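Putative histidinol-phosphate aminotransferase (Erwinia carotovora atroseptica, PDB 3LY1) binds pyridoxal 5'-phosphate and probably acts as a transaminase, perhaps on histidinol phosphate or a related amino-group donor. Local coordinates at residues A[75-80]-A[208-213]; A[69-74]-A[222-227]; A[94-99]-A[133-138]; A[143-148]-A[172-177]. One frame throughout, in Å; residues are numbered along the deposited sequence.

Contact 1 of 4, residues A[75-80]-A[208-213]; sequences AGSSEG and LKTFSK. With PLP (pyridoxal-5'-phosphate), chain E.
Hydrogen bonding to the PLP phosphate joins these two segments far more than direct touch does. O2P is gripped three times: by the backbone N of Ser77 at 2.7 Å, by Ser77 OG at 2.9 Å, and from across by Thr210 OG1 at 2.6 Å. Ser77 OG reaches it from the crowded position between its own N and carbonyl carbon (chi1 66°). O1P receives Ser78 N and, over a very short 2.5 Å, Ser78 OG. Ser212 OG holds O3P, likewise at 2.5 Å. Thr210 OG1 also accepts Ser212 N in an ST turn (3.1 Å). The N-terminal end of helix 76-88 would be expected to favour the phosphate charge. This is the phosphate-binding part of the PLP pocket, completed by Arg221 and Tyr48 of the second subunit.

Lys213 NZ, hydrogen-bonded by that Tyr48, stands 3.5 Å from PLP C4A, too far for a covalent bond but consistent with the family's Schiff-base lysine.

Direct packing is modest: Ser77 CB lies 3.5 Å from Lys209 O, and Leu208 CD2 rests on Gly80.

Segments 76-80 and 208-210 run nearly antiparallel (160°), strand 205-210 lying between strands 223-226 and 174-179 of the central sheet.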
loop_
_atom_site.group_PDB
_atom_site.type_symbol
_atom_site.label_atom_id
_atom_site.label_comp_id
_atom_site.label_asym_id
_atom_site.label_seq_id
_atom_site.Cartn_x
_atom_site.Cartn_y
_atom_site.Cartn_z
ATOM N N ALA A 75 -4.590 -0.014 0.979
ATOM C CA ALA A 75 -3.951 1.308 0.764
ATOM C C ALA A 75 -4.645 2.011 -0.386
ATOM O O ALA A 75 -4.255 1.890 -1.554
ATOM C CB ALA A 75 -2.434 1.180 0.541
ATOM N N GLY A 76 -5.738 2.685 -0.042
ATOM C CA GLY A 76 -6.729 3.185 -0.990
ATOM C C GLY A 76 -7.555 2.065 -1.586
ATOM O O GLY A 76 -7.183 0.905 -1.490
ATOM N N SER A 77 -8.662 2.402 -2.243
ATOM C CA SER A 77 -9.440 1.394 -2.906
ATOM C C SER A 77 -8.756 0.919 -4.205
ATOM O O SER A 77 -9.161 -0.119 -4.772
ATOM C CB SER A 77 -10.880 1.903 -3.125
ATOM O OG SER A 77 -10.920 3.001 -4.024
ATOM N N SER A 78 -7.721 1.635 -4.677
ATOM C CA SER A 78 -6.935 1.183 -5.852
ATOM C C SER A 78 -6.428 -0.246 -5.610
ATOM O O SER A 78 -6.539 -1.122 -6.481
ATOM C CB SER A 78 -5.740 2.120 -6.148
ATOM O OG SER A 78 -6.116 3.488 -6.373
ATOM N N GLU A 79 -5.917 -0.481 -4.412
ATOM C CA GLU A 79 -5.407 -1.796 -4.014
ATOM C C GLU A 79 -6.502 -2.830 -3.794
ATOM O O GLU A 79 -6.304 -4.004 -4.094
ATOM C CB GLU A 79 -4.445 -1.719 -2.820
ATOM C CG GLU A 79 -3.087 -1.045 -3.147
ATOM C CD GLU A 79 -2.185 -1.804 -4.124
ATOM O OE1 GLU A 79 -2.499 -2.933 -4.595
ATOM O OE2 GLU A 79 -1.082 -1.257 -4.421
ATOM N N GLY A 80 -7.672 -2.372 -3.389
ATOM C CA GLY A 80 -8.886 -3.210 -3.328
ATOM C C GLY A 80 -9.365 -3.735 -4.655
ATOM O O GLY A 80 -9.691 -4.923 -4.773
ATOM N N LEU A 208 -16.368 -1.824 -2.420
ATOM C CA LEU A 208 -15.120 -1.091 -2.236
ATOM C C LEU A 208 -15.446 0.336 -1.871
ATOM O O LEU A 208 -16.314 0.989 -2.519
ATOM C CB LEU A 208 -14.295 -1.119 -3.499
ATOM C CG LEU A 208 -13.788 -2.480 -3.971
ATOM C CD1 LEU A 208 -13.105 -2.292 -5.262
ATOM C CD2 LEU A 208 -12.881 -3.215 -2.902
ATOM N N LYS A 209 -14.737 0.802 -0.843
ATOM C CA LYS A 209 -14.866 2.167 -0.373
ATOM C C LYS A 209 -13.497 2.756 -0.065
ATOM O O LYS A 209 -12.490 2.042 0.017
ATOM C CB LYS A 209 -15.838 2.255 0.827
ATOM C CG LYS A 209 -17.341 2.175 0.382
ATOM C CD LYS A 209 -18.347 2.376 1.512
ATOM C CE LYS A 209 -18.344 3.834 2.004
ATOM N NZ LYS A 209 -19.021 4.783 1.044
ATOM N N THR A 210 -13.447 4.081 0.037
ATOM C CA THR A 210 -12.186 4.809 0.188
ATOM C C THR A 210 -12.404 6.020 1.090
ATOM O O THR A 210 -13.506 6.510 1.163
ATOM C CB THR A 210 -11.627 5.267 -1.164
ATOM O OG1 THR A 210 -10.334 5.874 -0.972
ATOM C CG2 THR A 210 -12.581 6.228 -1.857
ATOM N N PHE A 211 -11.347 6.473 1.769
ATOM C CA PHE A 211 -11.333 7.756 2.498
ATOM C C PHE A 211 -10.850 8.942 1.617
ATOM O O PHE A 211 -10.681 10.071 2.098
ATOM C CB PHE A 211 -10.458 7.628 3.739
ATOM C CG PHE A 211 -11.103 6.883 4.882
ATOM C CD1 PHE A 211 -11.115 5.487 4.947
ATOM C CD2 PHE A 211 -11.699 7.579 5.895
ATOM C CE1 PHE A 211 -11.719 4.833 6.029
ATOM C CE2 PHE A 211 -12.288 6.931 6.992
ATOM C CZ PHE A 211 -12.302 5.558 7.054
ATOM N N SER A 212 -10.591 8.674 0.344
ATOM C CA SER A 212 -9.932 9.616 -0.550
ATOM C C SER A 212 -10.866 10.759 -1.018
ATOM O O SER A 212 -10.372 11.733 -1.545
ATOM C CB SER A 212 -9.376 8.900 -1.776
ATOM O OG SER A 212 -8.268 8.092 -1.478
ATOM N N LYS A 213 -12.182 10.637 -0.840
ATOM C CA LYS A 213 -13.138 11.565 -1.487
ATOM C C LYS A 213 -13.910 12.402 -0.464
ATOM O O LYS A 213 -13.407 13.439 -0.061
ATOM C CB LYS A 213 -14.031 10.829 -2.480
ATOM C CG LYS A 213 -13.261 9.900 -3.476
ATOM C CD LYS A 213 -12.305 10.619 -4.416
ATOM C CE LYS A 213 -11.490 9.669 -5.282
ATOM N NZ LYS A 213 -10.562 10.394 -6.212
HETATM N N1 PLP E . -12.640 3.990 -7.589
HETATM C C2 PLP E . -13.020 5.089 -8.332
HETATM C C2A PLP E . -14.355 5.060 -9.034
HETATM C C3 PLP E . -12.138 6.166 -8.429
HETATM O O3 PLP E . -12.503 7.239 -9.176
HETATM C C4 PLP E . -10.889 6.115 -7.772
HETATM C C4A PLP E . -9.981 7.318 -7.757
HETATM O O4A PLP E . -9.756 7.823 -8.844
HETATM C C5 PLP E . -10.519 4.985 -7.033
HETATM C C6 PLP E . -11.422 3.923 -6.974
HETATM C C5A PLP E . -9.187 4.872 -6.324
HETATM O O4P PLP E . -8.974 5.850 -5.289
HETATM P P PLP E . -8.086 5.515 -4.006
HETATM O O1P PLP E . -6.995 4.538 -4.312
HETATM O O2P PLP E . -9.113 4.984 -3.041
HETATM O O3P PLP E . -7.579 6.895 -3.619
#

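Contact 2 of 4, residues A[69-74]-A[222-227]; sequences PSILLT and VGYAVA. With EDO (1,2-ethanediol), chain H.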
loop_
_atom_site.group_PDB
_atom_site.type_symbol
_atom_site.label_atom_id
_atom_site.label_comp_id
_atom_site.label_asym_id
_atom_site.label_seq_id
_atom_site.Cartn_x
_atom_site.Cartn_y
_atom_site.Cartn_z
ATOM N N PRO A 69 -14.064 -9.985 10.339
ATOM C CA PRO A 69 -13.562 -10.735 9.192
ATOM C C PRO A 69 -14.179 -10.373 7.820
ATOM O O PRO A 69 -13.724 -10.909 6.806
ATOM C CB PRO A 69 -13.889 -12.188 9.563
ATOM C CG PRO A 69 -13.882 -12.192 11.068
ATOM C CD PRO A 69 -14.554 -10.888 11.396
ATOM N N SER A 70 -15.197 -9.511 7.812
ATOM C CA SER A 70 -15.833 -8.994 6.618
ATOM C C SER A 70 -15.238 -7.655 6.143
ATOM O O SER A 70 -15.744 -7.051 5.179
ATOM C CB SER A 70 -17.354 -8.860 6.868
ATOM O OG SER A 70 -18.002 -10.105 6.614
ATOM N N ILE A 71 -14.190 -7.183 6.808
ATOM C CA ILE A 71 -13.466 -5.963 6.409
ATOM C C ILE A 71 -12.015 -6.294 6.012
ATOM O O ILE A 71 -11.311 -6.986 6.743
ATOM C CB ILE A 71 -13.469 -4.903 7.548
ATOM C CG1 ILE A 71 -14.891 -4.505 7.888
ATOM C CG2 ILE A 71 -12.640 -3.598 7.177
ATOM C CD1 ILE A 71 -15.722 -4.033 6.649
ATOM N N LEU A 72 -11.569 -5.795 4.860
ATOM C CA LEU A 72 -10.148 -5.778 4.494
ATOM C C LEU A 72 -9.691 -4.368 4.243
ATOM O O LEU A 72 -10.179 -3.721 3.305
ATOM C CB LEU A 72 -9.853 -6.596 3.226
ATOM C CG LEU A 72 -8.393 -6.724 2.785
ATOM C CD1 LEU A 72 -7.591 -7.601 3.740
ATOM C CD2 LEU A 72 -8.349 -7.354 1.389
ATOM N N LEU A 73 -8.772 -3.883 5.082
ATOM C CA LEU A 73 -8.187 -2.565 4.910
ATOM C C LEU A 73 -7.120 -2.601 3.850
ATOM O O LEU A 73 -6.312 -3.552 3.771
ATOM C CB LEU A 73 -7.598 -2.043 6.231
ATOM C CG LEU A 73 -8.488 -1.356 7.255
ATOM C CD1 LEU A 73 -7.786 -1.472 8.609
ATOM C CD2 LEU A 73 -8.839 0.095 6.886
ATOM N N THR A 74 -7.110 -1.572 3.011
ATOM C CA THR A 74 -6.226 -1.532 1.856
ATOM C C THR A 74 -5.684 -0.118 1.715
ATOM O O THR A 74 -6.214 0.882 2.327
ATOM C CB THR A 74 -6.928 -1.995 0.505
ATOM O OG1 THR A 74 -7.996 -1.100 0.169
ATOM C CG2 THR A 74 -7.498 -3.486 0.557
ATOM N N VAL A 222 -5.972 5.289 2.394
ATOM C CA VAL A 222 -6.782 4.423 3.225
ATOM C C VAL A 222 -8.070 4.097 2.500
ATOM O O VAL A 222 -8.852 4.976 2.190
ATOM C CB VAL A 222 -7.105 5.057 4.628
ATOM C CG1 VAL A 222 -7.746 4.005 5.552
ATOM C CG2 VAL A 222 -5.851 5.696 5.297
ATOM N N GLY A 223 -8.282 2.817 2.214
ATOM C CA GLY A 223 -9.551 2.344 1.710
ATOM C C GLY A 223 -9.828 0.982 2.302
ATOM O O GLY A 223 -9.081 0.516 3.169
ATOM N N TYR A 224 -10.918 0.351 1.863
ATOM C CA TYR A 224 -11.295 -0.949 2.393
ATOM C C TYR A 224 -12.293 -1.668 1.475
ATOM O O TYR A 224 -12.905 -1.046 0.574
ATOM C CB TYR A 224 -11.829 -0.859 3.836
ATOM C CG TYR A 224 -13.071 -0.027 4.022
ATOM C CD1 TYR A 224 -13.006 1.353 4.082
ATOM C CD2 TYR A 224 -14.322 -0.624 4.143
ATOM C CE1 TYR A 224 -14.137 2.124 4.278
ATOM C CE2 TYR A 224 -15.472 0.145 4.304
ATOM C CZ TYR A 224 -15.378 1.513 4.393
ATOM O OH TYR A 224 -16.524 2.255 4.564
ATOM N N ALA A 225 -12.367 -2.985 1.662
ATOM C CA ALA A 225 -13.403 -3.837 1.067
ATOM C C ALA A 225 -14.348 -4.354 2.173
ATOM O O ALA A 225 -13.935 -4.594 3.331
ATOM C CB ALA A 225 -12.795 -4.981 0.272
ATOM N N VAL A 226 -15.613 -4.511 1.813
ATOM C CA VAL A 226 -16.620 -5.170 2.639
ATOM C C VAL A 226 -17.168 -6.367 1.868
ATOM O O VAL A 226 -17.520 -6.254 0.671
ATOM C CB VAL A 226 -17.741 -4.209 3.051
ATOM C CG1 VAL A 226 -18.605 -4.857 4.171
ATOM C CG2 VAL A 226 -17.171 -2.815 3.454
ATOM N N ALA A 227 -17.157 -7.552 2.485
ATOM C CA ALA A 227 -17.682 -8.736 1.811
ATOM C C ALA A 227 -17.928 -9.850 2.820
ATOM O O ALA A 227 -17.587 -9.717 3.992
ATOM C CB ALA A 227 -16.711 -9.196 0.725
HETATM C C1 EDO H . -15.666 5.290 5.303
HETATM O O1 EDO H . -16.501 5.041 4.177
HETATM C C2 EDO H . -16.505 5.143 6.561
HETATM O O2 EDO H . -17.205 6.365 6.760
#
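Strands 71-74 and 223-226 pair antiparallel, their short axes 4.4 Å apart at 157°, with Leu72-Ala225 and Thr74-Gly223 as hydrogen-bonded pairs and Ile71-Val226 and Leu73-Tyr224 as non-hydrogen-bonded ones. In the Leu72-Ala225 pair both donors lie in the plane of the accepting carbonyl; the shorter bond runs from Ala225 N to Leu72 O, 2.8 Å. In the Thr74-Gly223 pair the bonds are nearly straight at hydrogen, yet each donor stands above the carbonyl plane, consistent with local twist.

The pairing is prolonged beyond the strand by Ser70. Its O accepts Ala227 N on a lone pair, while its OG returns a 2.7 Å bond to Ala227 O, so the two residues are doubly tied.

On the face carrying Ile71, Leu73, Tyr224 and Val226, Ile71 and Val226 lie side by side, CD1 of the former 3.7 Å from CG2 of the latter. Leu73 CD2 comes nearest Gly223 O (3.7 Å), with looser contacts to Tyr224 CB and Val222 CG1. Tyr224 CG takes the crowded position (chi1 61°), which carries the ring away from strand 71-74; its OH hydrogen-bonds His64 NE2 and, 2.8 Å from OH, O1 of an ethanediol probably from the crystallisation liquor. On the other face Leu72 CB meets Ala225 CB, and Thr74 OG1 donates a hydrogen bond to Gly76 O.

Helix 50-63 packs on Leu73 and Tyr224, helix 229-235 covers Leu72 and Ala225, and strand 205-210 flanks 223-226, leaving 71-74 outermost within this chain's sheet.

Contact 3 of 4, residues A[94-99]-A[133-138]; sequences QLVIPE and KAAVAA. With EDO (1,2-ethanediol), chain G.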
loop_
_atom_site.group_PDB
_atom_site.type_symbol
_atom_site.label_atom_id
_atom_site.label_comp_id
_atom_site.label_asym_id
_atom_site.label_seq_id
_atom_site.Cartn_x
_atom_site.Cartn_y
_atom_site.Cartn_z
ATOM N N GLN A 94 -14.061 -13.790 -17.560
ATOM C CA GLN A 94 -14.254 -12.535 -18.288
ATOM C C GLN A 94 -14.559 -11.447 -17.267
ATOM O O GLN A 94 -15.140 -11.730 -16.225
ATOM C CB GLN A 94 -15.402 -12.620 -19.301
ATOM C CG GLN A 94 -16.793 -12.678 -18.684
ATOM C CD GLN A 94 -17.962 -12.471 -19.673
ATOM O OE1 GLN A 94 -19.100 -12.767 -19.321
ATOM N NE2 GLN A 94 -17.688 -12.007 -20.879
ATOM N N LEU A 95 -14.160 -10.226 -17.572
ATOM C CA LEU A 95 -14.607 -9.060 -16.814
ATOM C C LEU A 95 -15.709 -8.410 -17.657
ATOM O O LEU A 95 -15.495 -8.158 -18.840
ATOM C CB LEU A 95 -13.456 -8.060 -16.625
ATOM C CG LEU A 95 -13.831 -6.693 -16.069
ATOM C CD1 LEU A 95 -14.097 -6.851 -14.606
ATOM C CD2 LEU A 95 -12.721 -5.640 -16.320
ATOM N N VAL A 96 -16.854 -8.147 -17.045
ATOM C CA VAL A 96 -17.994 -7.482 -17.700
ATOM C C VAL A 96 -18.100 -6.075 -17.125
ATOM O O VAL A 96 -18.229 -5.897 -15.901
ATOM C CB VAL A 96 -19.319 -8.253 -17.514
ATOM C CG1 VAL A 96 -20.486 -7.476 -18.144
ATOM C CG2 VAL A 96 -19.223 -9.655 -18.160
ATOM N N ILE A 97 -17.986 -5.084 -18.014
ATOM C CA ILE A 97 -18.004 -3.658 -17.624
ATOM C C ILE A 97 -18.783 -2.848 -18.673
ATOM O O ILE A 97 -18.846 -3.249 -19.889
ATOM C CB ILE A 97 -16.576 -3.033 -17.516
ATOM C CG1 ILE A 97 -15.614 -3.567 -18.603
ATOM C CG2 ILE A 97 -15.955 -3.262 -16.076
ATOM C CD1 ILE A 97 -14.321 -2.683 -18.811
ATOM N N PRO A 98 -19.327 -1.715 -18.253
ATOM C CA PRO A 98 -19.767 -0.649 -19.160
ATOM C C PRO A 98 -18.564 -0.129 -19.923
ATOM O O PRO A 98 -17.456 -0.153 -19.389
ATOM C CB PRO A 98 -20.317 0.438 -18.214
ATOM C CG PRO A 98 -20.517 -0.243 -16.905
ATOM C CD PRO A 98 -19.448 -1.285 -16.840
ATOM N N GLU A 99 -18.775 0.333 -21.146
ATOM C CA GLU A 99 -17.675 0.725 -22.007
ATOM C C GLU A 99 -16.959 1.950 -21.427
ATOM O O GLU A 99 -15.745 2.106 -21.633
ATOM C CB GLU A 99 -18.165 1.001 -23.434
ATOM C CG GLU A 99 -17.059 1.384 -24.391
ATOM C CD GLU A 99 -17.481 1.339 -25.840
ATOM O OE1 GLU A 99 -18.689 1.136 -26.122
ATOM O OE2 GLU A 99 -16.587 1.523 -26.692
ATOM N N LYS A 133 -26.188 -7.833 -17.945
ATOM C CA LYS A 133 -26.787 -9.112 -17.566
ATOM C C LYS A 133 -26.640 -10.140 -18.667
ATOM O O LYS A 133 -26.326 -11.266 -18.378
ATOM C CB LYS A 133 -28.261 -8.994 -17.304
ATOM C CG LYS A 133 -28.676 -8.263 -16.081
ATOM C CD LYS A 133 -30.217 -8.257 -16.112
ATOM C CE LYS A 133 -30.815 -7.542 -14.935
ATOM N NZ LYS A 133 -32.322 -7.597 -14.980
ATOM N N ALA A 134 -26.927 -9.742 -19.903
ATOM C CA ALA A 134 -26.871 -10.641 -21.079
ATOM C C ALA A 134 -25.431 -11.130 -21.342
ATOM O O ALA A 134 -25.201 -12.279 -21.773
ATOM C CB ALA A 134 -27.446 -9.917 -22.324
ATOM N N ALA A 135 -24.464 -10.256 -21.109
ATOM C CA ALA A 135 -23.043 -10.589 -21.294
ATOM C C ALA A 135 -22.616 -11.671 -20.326
ATOM O O ALA A 135 -21.842 -12.562 -20.713
ATOM C CB ALA A 135 -22.175 -9.346 -21.101
ATOM N N VAL A 136 -23.105 -11.610 -19.078
ATOM C CA VAL A 136 -22.859 -12.679 -18.095
ATOM C C VAL A 136 -23.612 -13.963 -18.433
ATOM O O VAL A 136 -23.024 -15.060 -18.391
ATOM C CB VAL A 136 -23.244 -12.213 -16.664
ATOM C CG1 VAL A 136 -23.243 -13.374 -15.654
ATOM C CG2 VAL A 136 -22.300 -11.101 -16.187
ATOM N N ALA A 137 -24.906 -13.829 -18.772
ATOM C CA ALA A 137 -25.755 -14.990 -19.021
ATOM C C ALA A 137 -25.236 -15.760 -20.233
ATOM O O ALA A 137 -25.361 -17.015 -20.280
ATOM C CB ALA A 137 -27.258 -14.550 -19.220
ATOM N N ALA A 138 -24.627 -15.059 -21.193
ATOM C CA ALA A 138 -24.186 -15.694 -22.451
ATOM C C ALA A 138 -22.849 -16.411 -22.317
ATOM O O ALA A 138 -22.463 -17.137 -23.217
ATOM C CB ALA A 138 -24.111 -14.654 -23.597
HETATM C C1 EDO G . -13.093 1.258 -18.796
HETATM O O1 EDO G . -12.146 0.185 -18.674
HETATM C C2 EDO G . -12.539 2.541 -19.450
HETATM O O2 EDO G . -13.630 3.342 -20.013
#
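Two methyl contacts form the apolar first shell of this contact, both made by Val96. Its CG1 meets Ala135 CB at 3.9 Å, while its CG2 meets Val136 CG2, also at 3.9 Å, and more loosely Ala135. The valine torsion explains the fork: CG1 is anti to the backbone N (chi1 177°) and CG2 beside that N. The side chains of Val96 and Val136 cross at about a right angle, so they touch by one methyl each and not along their lengths. Ala135 points its CB toward the strand, and the small side chain lets the helix come close, the CA atoms of Val96 and Ala135 being 6.9 Å apart.

Gln94 belongs to the same first shell. Its CG occupies the crowded position (chi1 71°) and the chain beyond is extended, which brings the terminal amide up to the carbonyl of Ala135.

Behind these side chains, the axes of strand 94-98 and helix 133-137 approach to 8.9 Å and run almost antiparallel, 168°. Within the helix, Ala137 N bonds Lys133 O (3.0 Å), a regular i to i-4 link. The buried area, 155 Å² in all, is small.

The contact lies away from the cofactor pocket. Helix 129-137 covers one face of the sheet, touching strand 115-119 through Ala135 and strand 143-148 through Val136; strand 94-98 lies between those two, and on the other face Leu95 and Ile97 pack against helix 104-111.

Contact 4 of 4, residues A[143-148]-A[172-177]; sequences SIVYLV and ANTMFI
Ile144 holds CG2 anti to its backbone N, and Ile177 holds CG1 beside its own N with CD1 extended (chi2 165°); the two side chains cross obliquely, CG2 of Ile144 only 3.5 Å from CD1 of Ile177, tighter than usual for carbon atoms. Tyr146, with CG anti to its N (chi1 175°), turns its ring edge to Ile177, Tyr146 CD1 lying 3.7 Å from Ile177 CG2. On the opposite face Val145 lies alongside Phe176, its CB 3.8 Å from CD2 of the phenylalanine; CG2 of Val145 meets Thr174 CG2 at 3.7 Å, and Leu147 CD1 approaches the Phe176 ring at its edge.

The backbones run parallel, 18° apart, with a ladder of five bonds. Its straightest member, Leu147 N to Ile177 O, comes nearly along the C=O axis; Ser143 N to Asn173 O opens the series. Helix 76-88 covers the isoleucine face, helices 129-137 and 160-168 the other.

Strand 143-148, helix 160-168 and strand 174-179 form one of the beta-alpha-beta units of the large domain, as in fold-type I PLP enzymes. The C-terminal ends of its strands reach the cofactor: Val148 touches PLP, and Tyr146 OH bonds Asp179, itself bonded to PLP.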
loop_
_atom_site.group_PDB
_atom_site.type_symbol
_atom_site.label_atom_id
_atom_site.label_comp_id
_atom_site.label_asym_id
_atom_site.label_seq_id
_atom_site.Cartn_x
_atom_site.Cartn_y
_atom_site.Cartn_z
ATOM N N SER A 143 -17.461 -14.975 -14.442
ATOM C CA SER A 143 -17.509 -13.561 -14.807
ATOM C C SER A 143 -17.269 -12.737 -13.559
ATOM O O SER A 143 -17.762 -13.091 -12.491
ATOM C CB SER A 143 -18.887 -13.142 -15.353
ATOM O OG SER A 143 -19.221 -13.806 -16.540
ATOM N N ILE A 144 -16.536 -11.632 -13.710
ATOM C CA ILE A 144 -16.481 -10.582 -12.678
ATOM C C ILE A 144 -17.168 -9.382 -13.271
ATOM O O ILE A 144 -16.862 -9.007 -14.400
ATOM C CB ILE A 144 -15.024 -10.188 -12.318
ATOM C CG1 ILE A 144 -14.237 -11.423 -11.852
ATOM C CG2 ILE A 144 -14.984 -9.042 -11.258
ATOM C CD1 ILE A 144 -12.747 -11.171 -11.599
ATOM N N VAL A 145 -18.087 -8.766 -12.525
ATOM C CA VAL A 145 -18.840 -7.610 -13.003
ATOM C C VAL A 145 -18.354 -6.451 -12.141
ATOM O O VAL A 145 -18.372 -6.572 -10.930
ATOM C CB VAL A 145 -20.370 -7.772 -12.828
ATOM C CG1 VAL A 145 -21.101 -6.489 -13.347
ATOM C CG2 VAL A 145 -20.887 -9.045 -13.515
ATOM N N TYR A 146 -17.892 -5.360 -12.755
ATOM C CA TYR A 146 -17.378 -4.195 -12.009
ATOM C C TYR A 146 -18.289 -2.997 -12.276
ATOM O O TYR A 146 -18.346 -2.513 -13.411
ATOM C CB TYR A 146 -15.916 -3.930 -12.396
ATOM C CG TYR A 146 -15.273 -2.693 -11.803
ATOM C CD1 TYR A 146 -15.177 -2.526 -10.423
ATOM C CD2 TYR A 146 -14.752 -1.697 -12.619
ATOM C CE1 TYR A 146 -14.603 -1.417 -9.869
ATOM C CE2 TYR A 146 -14.128 -0.570 -12.068
ATOM C CZ TYR A 146 -14.084 -0.431 -10.686
ATOM O OH TYR A 146 -13.526 0.677 -10.095
ATOM N N LEU A 147 -18.978 -2.560 -11.217
ATOM C CA LEU A 147 -20.025 -1.554 -11.257
ATOM C C LEU A 147 -19.613 -0.398 -10.356
ATOM O O LEU A 147 -19.534 -0.539 -9.152
ATOM C CB LEU A 147 -21.350 -2.126 -10.767
ATOM C CG LEU A 147 -21.964 -3.326 -11.501
ATOM C CD1 LEU A 147 -23.257 -3.766 -10.771
ATOM C CD2 LEU A 147 -22.225 -3.029 -12.993
ATOM N N VAL A 148 -19.290 0.715 -10.977
ATOM C CA VAL A 148 -18.947 1.944 -10.266
ATOM C C VAL A 148 -20.192 2.788 -10.147
ATOM O O VAL A 148 -20.872 3.074 -11.168
ATOM C CB VAL A 148 -17.786 2.688 -10.994
ATOM C CG1 VAL A 148 -17.355 3.920 -10.144
ATOM C CG2 VAL A 148 -16.611 1.707 -11.249
ATOM N N ALA A 172 -24.860 -17.676 -12.007
ATOM C CA ALA A 172 -23.886 -18.697 -11.737
ATOM C C ALA A 172 -22.512 -18.131 -11.973
ATOM O O ALA A 172 -22.297 -17.390 -12.926
ATOM C CB ALA A 172 -24.127 -19.932 -12.641
ATOM N N ASN A 173 -21.586 -18.463 -11.088
ATOM C CA ASN A 173 -20.185 -18.192 -11.335
ATOM C C ASN A 173 -19.866 -16.720 -11.561
ATOM O O ASN A 173 -19.071 -16.411 -12.458
ATOM C CB ASN A 173 -19.770 -18.925 -12.599
ATOM C CG ASN A 173 -19.028 -20.121 -12.320
ATOM O OD1 ASN A 173 -17.830 -20.052 -12.015
ATOM N ND2 ASN A 173 -19.701 -21.264 -12.418
ATOM N N THR A 174 -20.512 -15.838 -10.797
ATOM C CA THR A 174 -20.397 -14.401 -11.003
ATOM C C THR A 174 -20.137 -13.686 -9.680
ATOM O O THR A 174 -20.851 -13.899 -8.712
ATOM C CB THR A 174 -21.680 -13.852 -11.704
ATOM O OG1 THR A 174 -21.866 -14.556 -12.954
ATOM C CG2 THR A 174 -21.573 -12.342 -11.973
HETATM N N MSE A 175 -19.089 -12.870 -9.661
HETATM C CA MSE A 175 -18.759 -12.005 -8.524
HETATM C C MSE A 175 -18.978 -10.561 -8.954
HETATM O O MSE A 175 -18.511 -10.159 -10.041
HETATM C CB MSE A 175 -17.302 -12.222 -8.111
HETATM C CG MSE A 175 -16.761 -11.261 -7.077
HETATM SE SE MSE A 175 -17.787 -11.436 -5.429
HETATM C CE MSE A 175 -16.989 -12.929 -4.610
ATOM N N PHE A 176 -19.657 -9.785 -8.105
ATOM C CA PHE A 176 -19.953 -8.398 -8.366
ATOM C C PHE A 176 -19.005 -7.584 -7.510
ATOM O O PHE A 176 -18.925 -7.798 -6.305
ATOM C CB PHE A 176 -21.402 -8.049 -7.988
ATOM C CG PHE A 176 -22.414 -8.632 -8.894
ATOM C CD1 PHE A 176 -22.880 -9.923 -8.693
ATOM C CD2 PHE A 176 -22.880 -7.903 -9.989
ATOM C CE1 PHE A 176 -23.795 -10.497 -9.595
ATOM C CE2 PHE A 176 -23.794 -8.459 -10.879
ATOM C CZ PHE A 176 -24.233 -9.752 -10.709
ATOM N N ILE A 177 -18.273 -6.674 -8.131
ATOM C CA ILE A 177 -17.504 -5.663 -7.419
ATOM C C ILE A 177 -18.246 -4.337 -7.591
ATOM O O ILE A 177 -18.408 -3.845 -8.709
ATOM C CB ILE A 177 -16.078 -5.511 -7.980
ATOM C CG1 ILE A 177 -15.273 -6.823 -7.922
ATOM C CG2 ILE A 177 -15.320 -4.371 -7.253
ATOM C CD1 ILE A 177 -13.998 -6.809 -8.796
#

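All four contacts belong to one seven-stranded mixed sheet or to helices packed on it. Contacts 1 and 2, centres 9 Å apart, share a seam where strands 205-210 and 223-226 are neighbours: Lys209 O lies 3.0 Å from Tyr224 N, probably a hydrogen bond. Contact 1 joins contact 4 through Leu208 CD1 and Ile177 CG2, 3.6 Å apart, strands 205-210 and 174-179 being adjacent. Contacts 3 and 4, centres 8 Å apart, meet where Val96 N approaches Ile144 O at 2.8 Å, again a probable hydrogen bond. Contact 1 grips the PLP phosphate, contact 2 brings Gly223 CA to about 5 Å from the nearest PLP atom, and contact 4 reaches the pocket through Val148; contact 3 lies about 24 Å from contact 1, centre to centre.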